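Local coordinates for TENA/THI-4 protein (Shewanella denitrificans OS217, PDB 3DDE) that is of unknown function but adopts a heme oxygenase-like fold and may have oxidoreductase activity, at residues Cys77-His80 against Ala81-Ala85; Thr116-Ala119 against Tyr120-Ile124. All blocks are in the same frame, centred on the assembly; numbering follows the deposited sequence.

Interaction 1: residues Cys77-His80 against Ala81-Ala85; sequences CFHH and AHEEA
Glu84 N donates to His80 O over 2.9 Å, and Glu83 N to His79 O over 3.0 Å; with the matching bonds from Ala81 N to Cys77 O and from His82 N to Phe78 O, these are the i to i+4 links of an alpha-helix in its last turns. Beyond the backbone, a single water spans the three-residue step from His79 to His82. It lies 3.2 Å from His79 ND1 and takes a weak bond from His82 ND1 at 2.8 Å, with the water as acceptor. Both imidazoles hold their CG anti to the backbone N (chi1 169° in His79, 174° in His82), and the turn of each ring about chi2 then brings its ND1 to the water.

The helix, 71-84, belongs to the all-helical heme oxygenase-like fold and ends here: Ala85 is the first residue to leave helical geometry, and its N reaches back to Ala81 O in a weak bond.

Glu83 CG, set beside the backbone N by chi1, lies over one face of the His79 ring, 3.9 Å from the centroid, a CH-pi contact. The bend at chi2 then leaves the carboxylate plane only 15° from that of the ring. One residue on, Glu84 CG lies 3.2 Å from His80 O. His80 itself meets the ring of His178 edge-to-face, while Cys77, Ala81 and Glu84 pack on helix 55-65. Across the interface, His79 and His82 meet the rings of His82 and His79 of the second subunit, and Phe78 of that subunit packs against Ala81 and His82.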
ATOM      1  N   CYS A  77      12.082  -6.570  12.667  1.00 50.42           N
ATOM      2  CA  CYS A  77      11.153  -5.508  12.263  1.00 49.96           C
ATOM      3  C   CYS A  77       9.908  -5.429  13.130  1.00 49.79           C
ATOM      4  O   CYS A  77       9.518  -4.340  13.548  1.00 49.12           O
ATOM      5  CB  CYS A  77      10.724  -5.678  10.810  1.00 49.91           C
ATOM      6  SG  CYS A  77      12.053  -5.382   9.671  1.00 50.96           S
ATOM      7  N   PHE A  78       9.275  -6.573  13.391  1.00 49.71           N
ATOM      8  CA  PHE A  78       8.058  -6.578  14.197  1.00 49.70           C
ATOM      9  C   PHE A  78       8.367  -6.374  15.664  1.00 49.89           C
ATOM     10  O   PHE A  78       7.620  -5.697  16.375  1.00 49.80           O
ATOM     11  CB  PHE A  78       7.205  -7.831  13.963  1.00 48.71           C
ATOM     12  CG  PHE A  78       6.749  -8.001  12.527  1.00 48.61           C
ATOM     13  CD1 PHE A  78       6.362  -6.909  11.759  1.00 48.49           C
ATOM     14  CD2 PHE A  78       6.662  -9.256  11.964  1.00 48.43           C
ATOM     15  CE1 PHE A  78       5.926  -7.088  10.440  1.00 48.88           C
ATOM     16  CE2 PHE A  78       6.227  -9.427  10.658  1.00 48.01           C
ATOM     17  CZ  PHE A  78       5.852  -8.360   9.910  1.00 47.84           C
ATOM     18  N   HIS A  79       9.475  -6.947  16.123  1.00 50.53           N
ATOM     19  CA  HIS A  79       9.874  -6.758  17.503  1.00 50.85           C
ATOM     20  C   HIS A  79      10.106  -5.293  17.799  1.00 50.43           C
ATOM     21  O   HIS A  79       9.586  -4.772  18.787  1.00 50.07           O
ATOM     22  CB  HIS A  79      11.154  -7.514  17.846  1.00 51.74           C
ATOM     23  CG  HIS A  79      11.731  -7.120  19.173  1.00 51.65           C
ATOM     24  ND1 HIS A  79      11.101  -7.395  20.365  1.00 51.93           N
ATOM     25  CD2 HIS A  79      12.859  -6.442  19.489  1.00 51.80           C
ATOM     26  CE1 HIS A  79      11.824  -6.917  21.362  1.00 52.31           C
ATOM     27  NE2 HIS A  79      12.892  -6.328  20.858  1.00 52.07           N
ATOM     28  N   HIS A  80      10.903  -4.635  16.965  1.00 50.23           N
ATOM     29  CA  HIS A  80      11.188  -3.224  17.182  1.00 51.26           C
ATOM     30  C   HIS A  80      10.012  -2.302  16.975  1.00 51.67           C
ATOM     31  O   HIS A  80       9.933  -1.273  17.646  1.00 52.48           O
ATOM     32  CB  HIS A  80      12.450  -2.769  16.448  1.00 51.98           C
ATOM     33  CG  HIS A  80      13.686  -3.160  17.175  1.00 52.92           C
ATOM     34  ND1 HIS A  80      14.227  -2.376  18.170  1.00 53.74           N
ATOM     35  CD2 HIS A  80      14.407  -4.306  17.164  1.00 53.38           C
ATOM     36  CE1 HIS A  80      15.263  -2.999  18.700  1.00 53.83           C
ATOM     37  NE2 HIS A  80      15.390  -4.175  18.112  1.00 53.73           N
ATOM     38  N   ALA A  81       9.096  -2.666  16.080  1.00 51.21           N
ATOM     39  CA  ALA A  81       7.863  -1.895  15.877  1.00 50.89           C
ATOM     40  C   ALA A  81       7.073  -1.967  17.197  1.00 50.08           C
ATOM     41  O   ALA A  81       6.516  -0.972  17.666  1.00 49.93           O
ATOM     42  CB  ALA A  81       7.030  -2.476  14.701  1.00 49.24           C
ATOM     43  N   HIS A  82       7.036  -3.151  17.793  1.00 49.57           N
ATOM     44  CA  HIS A  82       6.354  -3.335  19.075  1.00 50.47           C
ATOM     45  C   HIS A  82       6.997  -2.498  20.188  1.00 51.25           C
ATOM     46  O   HIS A  82       6.295  -1.892  21.002  1.00 51.95           O
ATOM     47  CB  HIS A  82       6.359  -4.808  19.457  1.00 49.81           C
ATOM     48  CG  HIS A  82       5.817  -5.093  20.822  1.00 49.33           C
ATOM     49  ND1 HIS A  82       6.573  -5.683  21.806  1.00 49.46           N
ATOM     50  CD2 HIS A  82       4.597  -4.868  21.364  1.00 49.19           C
ATOM     51  CE1 HIS A  82       5.832  -5.838  22.890  1.00 50.09           C
ATOM     52  NE2 HIS A  82       4.630  -5.343  22.651  1.00 49.65           N
ATOM     53  N   GLU A  83       8.330  -2.473  20.217  1.00 52.37           N
ATOM     54  CA  GLU A  83       9.074  -1.688  21.212  1.00 53.31           C
ATOM     55  C   GLU A  83       8.871  -0.181  21.045  1.00 52.76           C
ATOM     56  O   GLU A  83       8.782   0.543  22.043  1.00 51.60           O
ATOM     57  CB  GLU A  83      10.569  -2.037  21.204  1.00 54.97           C
ATOM     58  CG  GLU A  83      10.858  -3.408  21.759  1.00 56.16           C
ATOM     59  CD  GLU A  83      10.315  -3.563  23.167  1.00 57.95           C
ATOM     60  OE1 GLU A  83      10.815  -2.863  24.084  1.00 59.36           O
ATOM     61  OE2 GLU A  83       9.388  -4.391  23.355  1.00 59.05           O
ATOM     62  N   GLU A  84       8.777   0.284  19.795  1.00 52.15           N
ATOM     63  CA  GLU A  84       8.551   1.703  19.521  1.00 52.80           C
ATOM     64  C   GLU A  84       7.113   2.178  19.701  1.00 51.65           C
ATOM     65  O   GLU A  84       6.886   3.363  19.858  1.00 50.98           O
ATOM     66  CB  GLU A  84       8.971   2.057  18.090  1.00 55.05           C
ATOM     67  CG  GLU A  84      10.444   1.923  17.855  1.00 57.52           C
ATOM     68  CD  GLU A  84      11.247   2.824  18.771  1.00 58.98           C
ATOM     69  OE1 GLU A  84      11.224   4.054  18.544  1.00 60.75           O
ATOM     70  OE2 GLU A  84      11.891   2.299  19.708  1.00 60.04           O
ATOM     71  N   ALA A  85       6.139   1.277  19.648  1.00 51.36           N
ATOM     72  CA  ALA A  85       4.734   1.697  19.717  1.00 51.39           C
ATOM     73  C   ALA A  85       4.434   2.558  20.950  1.00 52.02           C
ATOM     74  O   ALA A  85       4.757   2.185  22.086  1.00 51.82           O
ATOM     75  CB  ALA A  85       3.780   0.507  19.630  1.00 49.91           C
TER
HETATM   76  O   HOH W   1       8.020  -7.960  20.948  1.00 54.67           O

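Interaction 2: residues Thr116-Ala119 against Tyr120-Ile124; sequences TLIA and YLYWI
Leu117 CD1 rests 3.9 Å from Leu121 CG, the side chains crossing one turn apart on helix 112-126 of the heme oxygenase-like bundle. Beside them Ile118 and Tyr122 run the same way, and Ile118 CG2 meets the edge of the phenol ring in its plane, 3.8 Å from Tyr122 CE2. That methyl is placed there by standing anti to the backbone N of Ile118. The turn beneath is regular: Leu121 N gives Leu117 O a 3.0 Å bond with an N-H...O angle of 169°, and Tyr122 N bonds Ile118 O almost as straight.

Leu121 also packs on Asn55 and Asn58 of helix 55-65; an alanine here would probably leave Leu117 CD1 without its partner one turn along the helix and open a gap toward helix 55-65. Tyr122 OH is hydrogen-bonded to His54 ND1, which ties the far end of the ring, and the ring also stacks with Trp123 of the third subunit. A bound PEG, probably from the crystallisation liquor, lies about 4 Å from the Tyr122 side chain. The indole of Trp123 likewise stacks on Tyr122 of the third subunit, and its NE1 is hydrogen-bonded to Glu115 of that subunit. At the root of this indole, Trp123 CB lies 3.4 Å from Ala119 O.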
ATOM      1  N   THR A 116       7.970  16.058   5.523  1.00 49.22           N
ATOM      2  CA  THR A 116       8.948  15.580   4.540  1.00 49.26           C
ATOM      3  C   THR A 116       9.764  14.393   5.074  1.00 49.87           C
ATOM      4  O   THR A 116      10.049  13.464   4.324  1.00 51.17           O
ATOM      5  CB  THR A 116       9.899  16.728   4.057  1.00 49.22           C
ATOM      6  OG1 THR A 116       9.121  17.816   3.558  1.00 48.84           O
ATOM      7  CG2 THR A 116      10.891  16.252   2.955  1.00 47.67           C
ATOM      8  N   LEU A 117      10.172  14.429   6.345  1.00 49.90           N
ATOM      9  CA  LEU A 117      10.893  13.310   6.948  1.00 49.72           C
ATOM     10  C   LEU A 117       9.988  12.067   7.006  1.00 49.69           C
ATOM     11  O   LEU A 117      10.431  10.963   6.678  1.00 48.82           O
ATOM     12  CB  LEU A 117      11.400  13.663   8.365  1.00 49.62           C
ATOM     13  CG  LEU A 117      12.076  12.525   9.153  1.00 49.33           C
ATOM     14  CD1 LEU A 117      13.297  11.970   8.456  1.00 48.00           C
ATOM     15  CD2 LEU A 117      12.425  12.971  10.565  1.00 49.45           C
ATOM     16  N   ILE A 118       8.749  12.259   7.472  1.00 49.69           N
ATOM     17  CA  ILE A 118       7.757  11.193   7.597  1.00 49.39           C
ATOM     18  C   ILE A 118       7.594  10.484   6.248  1.00 50.28           C
ATOM     19  O   ILE A 118       7.698   9.270   6.186  1.00 51.51           O
ATOM     20  CB  ILE A 118       6.384  11.753   8.136  1.00 49.33           C
ATOM     21  CG1 ILE A 118       6.517  12.231   9.592  1.00 48.80           C
ATOM     22  CG2 ILE A 118       5.294  10.694   8.084  1.00 48.40           C
ATOM     23  CD1 ILE A 118       5.389  13.179  10.075  1.00 48.55           C
ATOM     24  N   ALA A 119       7.374  11.249   5.173  1.00 49.83           N
ATOM     25  CA  ALA A 119       7.223  10.693   3.831  1.00 50.04           C
ATOM     26  C   ALA A 119       8.435   9.858   3.420  1.00 50.22           C
ATOM     27  O   ALA A 119       8.284   8.762   2.888  1.00 50.02           O
ATOM     28  CB  ALA A 119       7.005  11.811   2.799  1.00 49.16           C
ATOM     29  N   TYR A 120       9.631  10.393   3.657  1.00 50.61           N
ATOM     30  CA  TYR A 120      10.889   9.738   3.294  1.00 50.15           C
ATOM     31  C   TYR A 120      11.051   8.386   3.960  1.00 50.17           C
ATOM     32  O   TYR A 120      11.347   7.399   3.299  1.00 51.03           O
ATOM     33  CB  TYR A 120      12.098  10.636   3.595  1.00 49.67           C
ATOM     34  CG  TYR A 120      13.413   9.956   3.253  1.00 49.32           C
ATOM     35  CD1 TYR A 120      13.766   9.736   1.932  1.00 49.08           C
ATOM     36  CD2 TYR A 120      14.270   9.485   4.251  1.00 48.85           C
ATOM     37  CE1 TYR A 120      14.943   9.092   1.597  1.00 48.76           C
ATOM     38  CE2 TYR A 120      15.440   8.833   3.928  1.00 48.80           C
ATOM     39  CZ  TYR A 120      15.769   8.646   2.589  1.00 49.20           C
ATOM     40  OH  TYR A 120      16.931   8.022   2.237  1.00 49.25           O
ATOM     41  N   LEU A 121      10.822   8.348   5.257  1.00 51.28           N
ATOM     42  CA  LEU A 121      10.925   7.127   6.056  1.00 50.64           C
ATOM     43  C   LEU A 121       9.941   6.028   5.633  1.00 51.01           C
ATOM     44  O   LEU A 121      10.330   4.855   5.586  1.00 51.78           O
ATOM     45  CB  LEU A 121      10.780   7.455   7.560  1.00 49.61           C
ATOM     46  CG  LEU A 121      11.873   8.296   8.225  1.00 48.59           C
ATOM     47  CD1 LEU A 121      11.560   8.519   9.685  1.00 48.24           C
ATOM     48  CD2 LEU A 121      13.237   7.668   8.085  1.00 48.43           C
ATOM     49  N   TYR A 122       8.688   6.374   5.327  1.00 50.95           N
ATOM     50  CA  TYR A 122       7.730   5.362   4.800  1.00 51.13           C
ATOM     51  C   TYR A 122       8.192   4.863   3.435  1.00 50.92           C
ATOM     52  O   TYR A 122       8.145   3.673   3.151  1.00 51.33           O
ATOM     53  CB  TYR A 122       6.287   5.878   4.677  1.00 50.70           C
ATOM     54  CG  TYR A 122       5.472   5.835   5.939  1.00 50.86           C
ATOM     55  CD1 TYR A 122       4.854   4.660   6.343  1.00 51.61           C
ATOM     56  CD2 TYR A 122       5.283   6.967   6.714  1.00 50.60           C
ATOM     57  CE1 TYR A 122       4.095   4.607   7.497  1.00 51.37           C
ATOM     58  CE2 TYR A 122       4.512   6.936   7.842  1.00 51.01           C
ATOM     59  CZ  TYR A 122       3.916   5.753   8.243  1.00 51.14           C
ATOM     60  OH  TYR A 122       3.148   5.704   9.381  1.00 50.51           O
ATOM     61  N   TRP A 123       8.651   5.777   2.598  1.00 50.91           N
ATOM     62  CA  TRP A 123       9.133   5.412   1.258  1.00 50.92           C
ATOM     63  C   TRP A 123      10.285   4.419   1.299  1.00 50.46           C
ATOM     64  O   TRP A 123      10.261   3.406   0.583  1.00 51.49           O
ATOM     65  CB  TRP A 123       9.551   6.677   0.505  1.00 51.21           C
ATOM     66  CG  TRP A 123      10.106   6.485  -0.855  1.00 50.67           C
ATOM     67  CD1 TRP A 123      11.380   6.700  -1.246  1.00 51.08           C
ATOM     68  CD2 TRP A 123       9.398   6.038  -2.017  1.00 50.89           C
ATOM     69  NE1 TRP A 123      11.512   6.448  -2.596  1.00 50.69           N
ATOM     70  CE2 TRP A 123      10.304   6.044  -3.086  1.00 50.47           C
ATOM     71  CE3 TRP A 123       8.069   5.669  -2.261  1.00 51.53           C
ATOM     72  CZ2 TRP A 123       9.942   5.648  -4.370  1.00 51.71           C
ATOM     73  CZ3 TRP A 123       7.705   5.299  -3.547  1.00 51.30           C
ATOM     74  CH2 TRP A 123       8.637   5.288  -4.581  1.00 51.22           C
ATOM     75  N   ILE A 124      11.292   4.695   2.118  1.00 49.68           N
ATOM     76  CA  ILE A 124      12.459   3.819   2.165  1.00 50.50           C
ATOM     77  C   ILE A 124      12.159   2.516   2.931  1.00 50.94           C
ATOM     78  O   ILE A 124      12.916   1.547   2.870  1.00 52.05           O
ATOM     79  CB  ILE A 124      13.768   4.572   2.621  1.00 49.92           C
ATOM     80  CG1 ILE A 124      13.696   5.091   4.065  1.00 48.97           C
ATOM     81  CG2 ILE A 124      14.134   5.681   1.626  1.00 48.29           C
ATOM     82  CD1 ILE A 124      13.929   4.001   5.133  1.00 48.26           C
TER

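Interaction 1 precedes interaction 2 along the chain, the first closing helix 71-84 and the second lying within helix 112-126. Their centres are about 18 Å apart and the nearest atoms about 10 Å, so they do not touch; both lie in the same all-helical fold. Helix 55-65 relates them, since side chains of both contacts pack on it: Ala81 on Ala60 in interaction 1, Leu121 and Tyr122 on Asn58 in interaction 2. Each also faces a different partner in the four-chain assembly, 77-85 the second subunit and 116-124 the third. Two helices of one bundle thus each combine packing inside the fold with a separate subunit interface.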